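Local coordinates for protein glucose-6-phosphate 1-dehydrogenase (Kluyveromyces lactis, PDB 7E6I) that catalyses the NADP-dependent oxidation of glucose 6-phosphate to 6-phosphogluconolactone, the rate-limiting first step of the oxidative pentose phosphate pathway, at residues I378-N383 with L398-S403. Sequence-based numbering, arbitrary orientation.
Sequences IYLKCN and LDLTYS
Ile378 and Leu380 face Leu400 and Leu398 in the antiparallel hairpin of strands 377-385 and 393-401, the latter an outermost strand of the C-terminal domain's mixed sheet. The backbone is closely knit: Leu398 N reaches Leu380 O at 2.9 Å, and Leu400 N donates to Ile378 O; the return bond from Ile378 N to Leu400 O is weak. The branched chains of Ile378 and Leu380 cover Leu400 and Leu398 and also touch Leu368 of strand 367-373. Buried Ile378 packs tightly: CG1 sits beside the backbone N (chi1 -67°), and CD1 extends (chi2 158°) to the Tyr402 edge, 3.5 Å from CE1. Packing is looser toward solvent, where Leu398 and Leu400 lie exposed: CD1 of Leu380 is 4.2 Å from CD1 of Leu400. On the other face, Tyr379 and Asp399 lie side by side, another close spot, with Asp399 OD1 2.9 Å from Tyr379 CD1 at the ring edge, whose C-H groups are slightly positive and suit a carboxylate. An alanine at Tyr379 removes the ring, and the Asp399 carboxylate would probably be freer to turn. Both strands probably contribute to the second NADP(+) site, as in related enzymes; tyrosine's flat surface and hydroxyl, beside Asp399 and near Arg371, are consistent with cofactor binding.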
loop_
_atom_site.group_PDB
_atom_site.type_symbol
_atom_site.label_atom_id
_atom_site.label_comp_id
_atom_site.label_asym_id
_atom_site.label_seq_id
_atom_site.Cartn_x
_atom_site.Cartn_y
_atom_site.Cartn_z
ATOM N N ILE A 378 -8.677 -17.128 -0.844
ATOM C CA ILE A 378 -8.516 -17.561 0.536
ATOM C C ILE A 378 -8.507 -19.082 0.556
ATOM O O ILE A 378 -9.356 -19.714 -0.079
ATOM C CB ILE A 378 -9.630 -16.997 1.431
ATOM C CG1 ILE A 378 -9.489 -15.480 1.527
ATOM C CG2 ILE A 378 -9.583 -17.632 2.805
ATOM C CD1 ILE A 378 -10.768 -14.783 1.906
ATOM N N TYR A 379 -7.538 -19.671 1.256
ATOM C CA TYR A 379 -7.424 -21.120 1.375
ATOM C C TYR A 379 -7.382 -21.508 2.843
ATOM O O TYR A 379 -6.714 -20.849 3.647
ATOM C CB TYR A 379 -6.161 -21.660 0.686
ATOM C CG TYR A 379 -5.983 -21.183 -0.726
ATOM C CD1 TYR A 379 -6.718 -21.747 -1.758
ATOM C CD2 TYR A 379 -5.097 -20.157 -1.031
ATOM C CE1 TYR A 379 -6.571 -21.314 -3.064
ATOM C CE2 TYR A 379 -4.956 -19.707 -2.326
ATOM C CZ TYR A 379 -5.692 -20.295 -3.342
ATOM O OH TYR A 379 -5.570 -19.876 -4.648
ATOM N N LEU A 380 -8.086 -22.581 3.191
ATOM C CA LEU A 380 -8.100 -23.102 4.552
ATOM C C LEU A 380 -7.680 -24.560 4.516
ATOM O O LEU A 380 -8.302 -25.374 3.825
ATOM C CB LEU A 380 -9.479 -22.971 5.193
ATOM C CG LEU A 380 -10.053 -21.568 5.426
ATOM C CD1 LEU A 380 -10.696 -21.089 4.164
ATOM C CD2 LEU A 380 -11.084 -21.556 6.559
ATOM N N LYS A 381 -6.625 -24.882 5.247
ATOM C CA LYS A 381 -6.239 -26.263 5.441
ATOM C C LYS A 381 -7.113 -26.839 6.551
ATOM O O LYS A 381 -7.107 -26.328 7.679
ATOM C CB LYS A 381 -4.758 -26.333 5.789
ATOM C CG LYS A 381 -4.192 -27.728 5.780
ATOM C CD LYS A 381 -2.709 -27.685 5.632
ATOM C CE LYS A 381 -2.089 -28.972 6.053
ATOM N NZ LYS A 381 -0.749 -28.693 6.594
ATOM N N CYS A 382 -7.888 -27.872 6.229
ATOM C CA CYS A 382 -8.858 -28.425 7.164
ATOM C C CYS A 382 -8.649 -29.925 7.306
ATOM O O CYS A 382 -7.889 -30.553 6.562
ATOM C CB CYS A 382 -10.299 -28.149 6.728
ATOM S SG CYS A 382 -10.712 -26.391 6.602
ATOM N N ASN A 383 -9.357 -30.489 8.273
ATOM C CA ASN A 383 -9.266 -31.894 8.614
ATOM C C ASN A 383 -10.650 -32.504 8.562
ATOM O O ASN A 383 -11.646 -31.844 8.864
ATOM C CB ASN A 383 -8.660 -32.077 9.998
ATOM C CG ASN A 383 -7.192 -31.766 10.011
ATOM O OD1 ASN A 383 -6.439 -32.314 9.203
ATOM N ND2 ASN A 383 -6.772 -30.859 10.892
ATOM N N LEU A 398 -9.657 -26.158 1.407
ATOM C CA LEU A 398 -10.862 -25.475 0.961
ATOM C C LEU A 398 -10.486 -24.236 0.162
ATOM O O LEU A 398 -9.697 -23.409 0.623
ATOM C CB LEU A 398 -11.738 -25.097 2.152
ATOM C CG LEU A 398 -12.391 -26.284 2.872
ATOM C CD1 LEU A 398 -13.536 -25.808 3.785
ATOM C CD2 LEU A 398 -12.866 -27.345 1.869
ATOM N N ASP A 399 -11.046 -24.129 -1.040
ATOM C CA ASP A 399 -10.775 -23.050 -1.982
ATOM C C ASP A 399 -11.919 -22.047 -1.943
ATOM O O ASP A 399 -13.051 -22.381 -2.301
ATOM C CB ASP A 399 -10.659 -23.587 -3.404
ATOM C CG ASP A 399 -9.249 -23.648 -3.894
ATOM O OD1 ASP A 399 -8.350 -23.811 -3.041
ATOM O OD2 ASP A 399 -9.039 -23.549 -5.132
ATOM N N LEU A 400 -11.626 -20.823 -1.546
ATOM C CA LEU A 400 -12.554 -19.721 -1.728
ATOM C C LEU A 400 -11.951 -18.776 -2.766
ATOM O O LEU A 400 -11.511 -17.662 -2.467
ATOM C CB LEU A 400 -12.825 -19.027 -0.410
ATOM C CG LEU A 400 -13.769 -19.681 0.588
ATOM C CD1 LEU A 400 -13.356 -21.093 0.933
ATOM C CD2 LEU A 400 -13.759 -18.841 1.838
ATOM N N THR A 401 -11.877 -19.264 -3.999
ATOM C CA THR A 401 -11.344 -18.452 -5.081
ATOM C C THR A 401 -12.325 -17.330 -5.372
ATOM O O THR A 401 -13.517 -17.568 -5.591
ATOM C CB THR A 401 -11.091 -19.303 -6.330
ATOM O OG1 THR A 401 -9.720 -19.727 -6.353
ATOM C CG2 THR A 401 -11.389 -18.515 -7.608
ATOM N N TYR A 402 -11.826 -16.100 -5.333
ATOM C CA TYR A 402 -12.702 -14.959 -5.526
ATOM C C TYR A 402 -12.973 -14.666 -6.995
ATOM O O TYR A 402 -13.852 -13.850 -7.289
ATOM C CB TYR A 402 -12.105 -13.736 -4.831
ATOM C CG TYR A 402 -12.603 -13.564 -3.403
ATOM C CD1 TYR A 402 -11.959 -14.184 -2.331
ATOM C CD2 TYR A 402 -13.744 -12.820 -3.135
ATOM C CE1 TYR A 402 -12.433 -14.030 -1.022
ATOM C CE2 TYR A 402 -14.204 -12.654 -1.849
ATOM C CZ TYR A 402 -13.564 -13.258 -0.790
ATOM O OH TYR A 402 -14.072 -13.071 0.488
ATOM N N SER A 403 -12.259 -15.327 -7.915
ATOM C CA SER A 403 -12.554 -15.199 -9.339
ATOM C C SER A 403 -13.994 -15.586 -9.651
ATOM O O SER A 403 -14.591 -15.030 -10.577
ATOM C CB SER A 403 -11.581 -16.050 -10.157
ATOM O OG SER A 403 -12.257 -17.084 -10.858
#